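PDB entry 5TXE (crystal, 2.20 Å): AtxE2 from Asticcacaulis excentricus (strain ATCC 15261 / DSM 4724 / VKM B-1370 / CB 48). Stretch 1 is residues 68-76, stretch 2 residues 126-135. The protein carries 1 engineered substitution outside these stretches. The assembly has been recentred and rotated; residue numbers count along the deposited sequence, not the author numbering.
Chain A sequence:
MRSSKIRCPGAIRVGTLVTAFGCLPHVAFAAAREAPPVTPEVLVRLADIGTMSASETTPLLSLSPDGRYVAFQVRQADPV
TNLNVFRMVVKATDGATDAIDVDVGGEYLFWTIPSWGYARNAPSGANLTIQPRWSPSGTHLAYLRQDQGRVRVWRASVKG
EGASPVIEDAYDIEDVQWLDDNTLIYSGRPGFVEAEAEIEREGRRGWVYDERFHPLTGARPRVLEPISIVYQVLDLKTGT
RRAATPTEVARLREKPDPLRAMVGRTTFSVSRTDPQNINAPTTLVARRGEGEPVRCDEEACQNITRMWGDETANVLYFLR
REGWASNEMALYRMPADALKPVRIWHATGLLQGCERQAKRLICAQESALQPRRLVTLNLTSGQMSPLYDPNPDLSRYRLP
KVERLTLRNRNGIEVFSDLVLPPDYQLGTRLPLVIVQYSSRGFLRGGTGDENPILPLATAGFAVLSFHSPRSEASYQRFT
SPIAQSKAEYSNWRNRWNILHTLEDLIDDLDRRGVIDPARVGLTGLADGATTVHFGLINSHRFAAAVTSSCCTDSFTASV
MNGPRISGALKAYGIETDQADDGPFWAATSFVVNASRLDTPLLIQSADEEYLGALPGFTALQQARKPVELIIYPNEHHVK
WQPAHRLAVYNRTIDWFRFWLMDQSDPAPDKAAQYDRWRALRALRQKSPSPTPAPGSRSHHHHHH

Stretch 1 68-76: RYVAFQVRQ
Stretch 2, residues 126-135: ANLTIQPRWS

Two extended segments need not share a ladder of backbone hydrogen bonds to pack against each other; side chains and a few bound waters can do the work, as a pair of stretches in AtxE2 illustrates. At the apolar centre lies Ala71, whose CB sits 3.7 Å from CG of Pro132 and 3.7 Å from CZ2 of Trp134. The methyl group touches both rings, and the ring of Pro132, puckered C-gamma endo, also brings its CG to 3.6 Å from the backbone O of Ala71. Trp134 (chi1 -69°, m; chi2 86°) extends its six-membered ring across to the strand: CH2 reaches to 3.6 Å from CB of Tyr69, while the backbone C of Val70 lies at the indole edge, 4.3 Å from CZ2. Tyr69 (chi1 -65°, m; chi2 -85°) starts toward the partner, but its end leads away, so that its contribution is made near the backbone and its phenol takes no stacked position on the indole.

These contacts follow from the backbone. Residues 69-76 form a strand, with phi from -100° to -167° and psi from 128° to 159°; CA-to-CB bonds at Tyr69, Ala71, Gln73 and Arg75 point toward the second stretch, whereas those of Val70 and Phe72 point away. The second stretch is also extended, at phi -66° to -102° and psi 114° to 154°, but only 133-134 is strand. It runs nearly antiparallel, the end-to-end directions differing by 161°. In register, CA of Ala71 lies 6.5 Å from CA of Pro132, and CA of Gln73 lies 6.6 Å from CA of Ile130; the segments then diverge, with CA of Arg75 9.9 Å from CA of Asn127. No direct hydrogen bond crosses the contact, which buries 410 Å² in total.

Farther along, Gln73 (chi1 -172°, t; chi2 -165°, t; chi3 -114°) and Ile130 (m, m; -58° and -63°) meet, OE1 of Gln73 standing 3.4 Å from CG1 of Ile130. This is a van der Waals contact of a polar atom with an aliphatic carbon, and water supplies the bonding nearby. Water 1 accepts from the backbone N of Gln73 at 3.0 Å and donates to O of Ile130 at 2.6 Å, linking backbones too distant to bond directly. Water 2 accepts from NE2 of Gln73 at 2.8 Å and from ND2 of Asn127 at 3.1 Å, and donates to O of Leu128 at 2.7 Å.

At the polar edge, Arg75 (t, t, p; chi4 73°) meets Asn127 (chi1 58°, p; chi2 -43°). NE of Arg75 and ND2 of Asn127 are 4.0 Å apart; both are donors and cannot bond to each other, but a shared acceptor can join them. Water 3 fills that role, accepting from NE of Arg75 at 3.0 Å and, weakly, from ND2 of Asn127 at 3.1 Å. The general principle is plain: carbon contacts make the apolar centre, and water bridges the polar groups, first at the close Gln73-Ile130 step and then where the backbones separate.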

ATOM      1  N   ARG A  68      10.275 -25.417  11.592  1.00 42.06           N
ATOM      2  CA  ARG A  68      11.147 -24.926  12.659  1.00 46.20           C
ATOM      3  C   ARG A  68      11.819 -23.586  12.376  1.00 41.95           C
ATOM      4  O   ARG A  68      12.349 -22.980  13.288  1.00 38.36           O
ATOM      5  CB  ARG A  68      12.169 -26.012  13.052  1.00 57.62           C
ATOM      6  CG  ARG A  68      11.492 -27.135  13.897  1.00 65.10           C
ATOM      7  CD  ARG A  68      12.381 -28.263  14.461  1.00 74.38           C
ATOM      8  NE  ARG A  68      13.453 -28.543  13.501  1.00 84.38           N
ATOM      9  CZ  ARG A  68      14.758 -28.503  13.766  1.00 87.61           C
ATOM     10  NH1 ARG A  68      15.203 -28.262  14.999  1.00 88.80           N
ATOM     11  NH2 ARG A  68      15.629 -28.725  12.787  1.00 81.38           N
ATOM     12  N   TYR A  69      11.801 -23.139  11.116  1.00 39.19           N
ATOM     13  CA  TYR A  69      12.432 -21.875  10.730  1.00 41.84           C
ATOM     14  C   TYR A  69      11.478 -21.018   9.903  1.00 37.88           C
ATOM     15  O   TYR A  69      10.593 -21.533   9.222  1.00 36.41           O
ATOM     16  CB  TYR A  69      13.751 -22.133   9.972  1.00 42.31           C
ATOM     17  CG  TYR A  69      14.763 -22.792  10.851  1.00 49.61           C
ATOM     18  CD1 TYR A  69      15.573 -22.037  11.688  1.00 50.54           C
ATOM     19  CD2 TYR A  69      14.884 -24.204  10.895  1.00 55.85           C
ATOM     20  CE1 TYR A  69      16.494 -22.652  12.530  1.00 54.71           C
ATOM     21  CE2 TYR A  69      15.798 -24.822  11.745  1.00 55.68           C
ATOM     22  CZ  TYR A  69      16.587 -24.039  12.569  1.00 57.18           C
ATOM     23  OH  TYR A  69      17.501 -24.632  13.418  1.00 63.75           O
ATOM     24  N   VAL A  70      11.635 -19.706  10.008  1.00 35.19           N
ATOM     25  CA  VAL A  70      10.904 -18.787   9.151  1.00 32.60           C
ATOM     26  C   VAL A  70      11.915 -17.928   8.394  1.00 33.27           C
ATOM     27  O   VAL A  70      12.875 -17.437   8.969  1.00 34.34           O
ATOM     28  CB  VAL A  70       9.918 -17.919   9.934  1.00 30.01           C
ATOM     29  CG1 VAL A  70      10.578 -17.092  11.008  1.00 31.30           C
ATOM     30  CG2 VAL A  70       9.126 -17.034   8.977  1.00 33.65           C
ATOM     31  N   ALA A  71      11.691 -17.780   7.099  1.00 30.87           N
ATOM     32  CA  ALA A  71      12.532 -16.977   6.228  1.00 32.22           C
ATOM     33  C   ALA A  71      11.720 -15.788   5.685  1.00 34.33           C
ATOM     34  O   ALA A  71      10.525 -15.917   5.360  1.00 30.81           O
ATOM     35  CB  ALA A  71      13.036 -17.828   5.072  1.00 29.21           C
ATOM     36  N   PHE A  72      12.382 -14.641   5.592  1.00 33.92           N
ATOM     37  CA  PHE A  72      11.739 -13.400   5.199  1.00 33.29           C
ATOM     38  C   PHE A  72      12.812 -12.363   4.879  1.00 35.17           C
ATOM     39  O   PHE A  72      13.939 -12.494   5.349  1.00 31.26           O
ATOM     40  CB  PHE A  72      10.865 -12.879   6.340  1.00 32.93           C
ATOM     41  CG  PHE A  72      11.596 -12.712   7.654  1.00 33.69           C
ATOM     42  CD1 PHE A  72      11.872 -13.792   8.440  1.00 34.52           C
ATOM     43  CD2 PHE A  72      12.023 -11.473   8.078  1.00 30.96           C
ATOM     44  CE1 PHE A  72      12.533 -13.635   9.654  1.00 34.58           C
ATOM     45  CE2 PHE A  72      12.707 -11.306   9.259  1.00 33.63           C
ATOM     46  CZ  PHE A  72      12.960 -12.393  10.064  1.00 34.30           C
ATOM     47  N   GLN A  73      12.442 -11.337   4.099  1.00 30.70           N
ATOM     48  CA  GLN A  73      13.310 -10.217   3.726  1.00 28.06           C
ATOM     49  C   GLN A  73      13.068  -8.994   4.536  1.00 27.86           C
ATOM     50  O   GLN A  73      11.922  -8.607   4.785  1.00 29.69           O
ATOM     51  CB  GLN A  73      13.140  -9.872   2.264  1.00 28.20           C
ATOM     52  CG  GLN A  73      14.135  -8.857   1.756  1.00 29.83           C
ATOM     53  CD  GLN A  73      13.671  -8.303   0.419  1.00 30.25           C
ATOM     54  OE1 GLN A  73      14.309  -8.520  -0.662  1.00 27.90           O
ATOM     55  NE2 GLN A  73      12.499  -7.630   0.460  1.00 26.59           N
ATOM     56  N   VAL A  74      14.172  -8.393   4.982  1.00 30.08           N
ATOM     57  CA  VAL A  74      14.162  -7.122   5.728  1.00 28.71           C
ATOM     58  C   VAL A  74      14.757  -6.039   4.858  1.00 27.70           C
ATOM     59  O   VAL A  74      15.723  -6.271   4.153  1.00 27.36           O
ATOM     60  CB  VAL A  74      14.952  -7.174   7.068  1.00 30.36           C
ATOM     61  CG1 VAL A  74      14.936  -5.813   7.734  1.00 28.43           C
ATOM     62  CG2 VAL A  74      14.295  -8.148   8.054  1.00 33.55           C
ATOM     63  N   ARG A  75      14.114  -4.887   4.865  1.00 25.82           N
ATOM     64  CA  ARG A  75      14.547  -3.761   4.081  1.00 27.93           C
ATOM     65  C   ARG A  75      14.776  -2.634   5.050  1.00 25.75           C
ATOM     66  O   ARG A  75      13.940  -2.342   5.923  1.00 29.41           O
ATOM     67  CB  ARG A  75      13.440  -3.320   3.117  1.00 27.86           C
ATOM     68  CG  ARG A  75      13.789  -2.061   2.347  1.00 28.97           C
ATOM     69  CD  ARG A  75      12.683  -1.658   1.372  1.00 31.11           C
ATOM     70  NE  ARG A  75      11.449  -1.280   2.039  1.00 32.82           N
ATOM     71  CZ  ARG A  75      11.256  -0.157   2.711  1.00 37.72           C
ATOM     72  NH1 ARG A  75      12.194   0.774   2.812  1.00 39.24           N
ATOM     73  NH2 ARG A  75      10.085   0.048   3.284  1.00 47.53           N
ATOM     74  N   GLN A  76      15.904  -1.986   4.883  1.00 25.53           N
ATOM     75  CA  GLN A  76      16.192  -0.833   5.677  1.00 28.59           C
ATOM     76  C   GLN A  76      16.805   0.320   4.872  1.00 27.64           C
ATOM     77  O   GLN A  76      17.807   0.189   4.185  1.00 27.15           O
ATOM     78  CB  GLN A  76      17.103  -1.193   6.823  1.00 33.39           C
ATOM     79  CG  GLN A  76      17.179  -0.036   7.832  1.00 41.24           C
ATOM     80  CD  GLN A  76      17.647  -0.463   9.187  1.00 44.79           C
ATOM     81  OE1 GLN A  76      17.781  -1.660   9.497  1.00 52.19           O
ATOM     82  NE2 GLN A  76      17.911   0.504  10.002  1.00 47.95           N
ATOM     83  N   ALA A 126       5.937   0.807  -5.269  1.00 21.38           N
ATOM     84  CA  ALA A 126       6.033  -0.107  -4.152  1.00 21.32           C
ATOM     85  C   ALA A 126       6.989  -1.254  -4.518  1.00 23.00           C
ATOM     86  O   ALA A 126       7.045  -1.688  -5.654  1.00 22.98           O
ATOM     87  CB  ALA A 126       4.667  -0.690  -3.868  1.00 23.31           C
ATOM     88  N   ASN A 127       7.692  -1.762  -3.524  1.00 23.44           N
ATOM     89  CA  ASN A 127       8.513  -2.968  -3.684  1.00 26.05           C
ATOM     90  C   ASN A 127       7.749  -4.264  -3.732  1.00 22.50           C
ATOM     91  O   ASN A 127       6.728  -4.468  -3.040  1.00 26.94           O
ATOM     92  CB  ASN A 127       9.559  -3.023  -2.550  1.00 29.62           C
ATOM     93  CG  ASN A 127       8.936  -3.007  -1.154  1.00 30.11           C
ATOM     94  OD1 ASN A 127       7.991  -2.242  -0.846  1.00 33.22           O
ATOM     95  ND2 ASN A 127       9.466  -3.844  -0.304  1.00 35.63           N
ATOM     96  N   LEU A 128       8.251  -5.166  -4.537  1.00 22.95           N
ATOM     97  CA  LEU A 128       7.703  -6.533  -4.613  1.00 23.47           C
ATOM     98  C   LEU A 128       8.006  -7.258  -3.338  1.00 22.82           C
ATOM     99  O   LEU A 128       9.127  -7.189  -2.849  1.00 25.09           O
ATOM    100  CB  LEU A 128       8.403  -7.303  -5.707  1.00 25.04           C
ATOM    101  CG  LEU A 128       7.886  -8.711  -6.037  1.00 26.36           C
ATOM    102  CD1 LEU A 128       6.478  -8.671  -6.632  1.00 26.73           C
ATOM    103  CD2 LEU A 128       8.834  -9.402  -7.001  1.00 23.41           C
ATOM    104  N   THR A 129       7.002  -7.897  -2.767  1.00 22.71           N
ATOM    105  CA  THR A 129       7.177  -8.773  -1.632  1.00 22.70           C
ATOM    106  C   THR A 129       7.972 -10.007  -2.080  1.00 23.86           C
ATOM    107  O   THR A 129       7.625 -10.669  -3.060  1.00 21.97           O
ATOM    108  CB  THR A 129       5.832  -9.218  -1.068  1.00 23.38           C
ATOM    109  OG1 THR A 129       5.181  -8.109  -0.487  1.00 24.71           O
ATOM    110  CG2 THR A 129       6.029 -10.221   0.088  1.00 27.24           C
ATOM    111  N   ILE A 130       9.064 -10.295  -1.388  1.00 24.91           N
ATOM    112  CA  ILE A 130       9.924 -11.405  -1.807  1.00 25.37           C
ATOM    113  C   ILE A 130       9.605 -12.579  -0.859  1.00 28.52           C
ATOM    114  O   ILE A 130       9.900 -12.532   0.370  1.00 28.66           O
ATOM    115  CB  ILE A 130      11.418 -11.040  -1.694  1.00 26.99           C
ATOM    116  CG1 ILE A 130      11.758  -9.796  -2.534  1.00 26.46           C
ATOM    117  CG2 ILE A 130      12.305 -12.244  -2.060  1.00 30.07           C
ATOM    118  CD1 ILE A 130      11.523 -10.009  -4.023  1.00 29.23           C
ATOM    119  N   GLN A 131       9.043 -13.613  -1.454  1.00 27.84           N
ATOM    120  CA  GLN A 131       8.765 -14.840  -0.735  1.00 35.32           C
ATOM    121  C   GLN A 131       9.832 -15.888  -1.012  1.00 28.35           C
ATOM    122  O   GLN A 131       9.997 -16.310  -2.132  1.00 29.06           O
ATOM    123  CB  GLN A 131       7.396 -15.422  -1.096  1.00 40.59           C
ATOM    124  CG  GLN A 131       6.919 -16.278   0.093  1.00 45.11           C
ATOM    125  CD  GLN A 131       5.541 -16.945  -0.065  1.00 46.36           C
ATOM    126  OE1 GLN A 131       4.968 -17.068  -1.176  1.00 40.87           O
ATOM    127  NE2 GLN A 131       5.008 -17.389   1.074  1.00 51.58           N
ATOM    128  N   PRO A 132      10.580 -16.251  -0.001  1.00 26.79           N
ATOM    129  CA  PRO A 132      11.595 -17.265  -0.163  1.00 31.36           C
ATOM    130  C   PRO A 132      11.022 -18.658  -0.278  1.00 35.86           C
ATOM    131  O   PRO A 132      10.130 -19.001   0.496  1.00 40.56           O
ATOM    132  CB  PRO A 132      12.395 -17.201   1.136  1.00 30.83           C
ATOM    133  CG  PRO A 132      11.727 -16.246   2.005  1.00 31.03           C
ATOM    134  CD  PRO A 132      10.511 -15.706   1.355  1.00 27.79           C
ATOM    135  N   ARG A 133      11.563 -19.445  -1.200  1.00 31.91           N
ATOM    136  CA  ARG A 133      11.145 -20.821  -1.419  1.00 31.87           C
ATOM    137  C   ARG A 133      12.122 -21.745  -0.766  1.00 30.81           C
ATOM    138  O   ARG A 133      13.318 -21.729  -1.115  1.00 30.77           O
ATOM    139  CB  ARG A 133      11.099 -21.101  -2.897  1.00 32.18           C
ATOM    140  CG  ARG A 133      10.325 -20.048  -3.698  1.00 39.85           C
ATOM    141  CD  ARG A 133       8.933 -20.199  -3.208  1.00 44.10           C
ATOM    142  NE  ARG A 133       7.897 -19.155  -3.284  1.00 59.39           N
ATOM    143  CZ  ARG A 133       7.355 -18.665  -4.376  1.00 50.74           C
ATOM    144  NH1 ARG A 133       7.843 -18.955  -5.557  1.00 62.03           N
ATOM    145  NH2 ARG A 133       6.379 -17.805  -4.276  1.00 53.58           N
ATOM    146  N   TRP A 134      11.666 -22.501   0.211  1.00 29.09           N
ATOM    147  CA  TRP A 134      12.540 -23.493   0.836  1.00 32.26           C
ATOM    148  C   TRP A 134      12.693 -24.734  -0.052  1.00 30.66           C
ATOM    149  O   TRP A 134      11.728 -25.217  -0.626  1.00 36.02           O
ATOM    150  CB  TRP A 134      11.988 -23.933   2.150  1.00 29.12           C
ATOM    151  CG  TRP A 134      12.035 -22.919   3.164  1.00 28.91           C
ATOM    152  CD1 TRP A 134      11.103 -21.955   3.372  1.00 29.97           C
ATOM    153  CD2 TRP A 134      12.992 -22.797   4.238  1.00 28.30           C
ATOM    154  NE1 TRP A 134      11.424 -21.234   4.497  1.00 30.75           N
ATOM    155  CE2 TRP A 134      12.595 -21.730   5.027  1.00 28.94           C
ATOM    156  CE3 TRP A 134      14.169 -23.468   4.575  1.00 32.91           C
ATOM    157  CZ2 TRP A 134      13.317 -21.323   6.135  1.00 29.54           C
ATOM    158  CZ3 TRP A 134      14.891 -23.058   5.690  1.00 29.23           C
ATOM    159  CH2 TRP A 134      14.457 -22.006   6.452  1.00 30.58           C
ATOM    160  N   SER A 135      13.905 -25.256  -0.160  1.00 30.49           N
ATOM    161  CA  SER A 135      14.113 -26.570  -0.801  1.00 30.73           C
ATOM    162  C   SER A 135      13.435 -27.636   0.108  1.00 28.45           C
ATOM    163  O   SER A 135      13.240 -27.377   1.272  1.00 29.80           O
ATOM    164  CB  SER A 135      15.591 -26.891  -0.939  1.00 32.44           C
ATOM    165  OG  SER A 135      16.242 -26.836   0.332  1.00 35.17           O
TER
HETATM  166  O   HOH W   1       9.853 -11.197   2.582  1.00 23.33           O
HETATM  167  O   HOH W   2      11.205  -6.135  -1.515  1.00 28.07           O
HETATM  168  O   HOH W   3      10.401  -4.011   2.664  1.00 32.73           O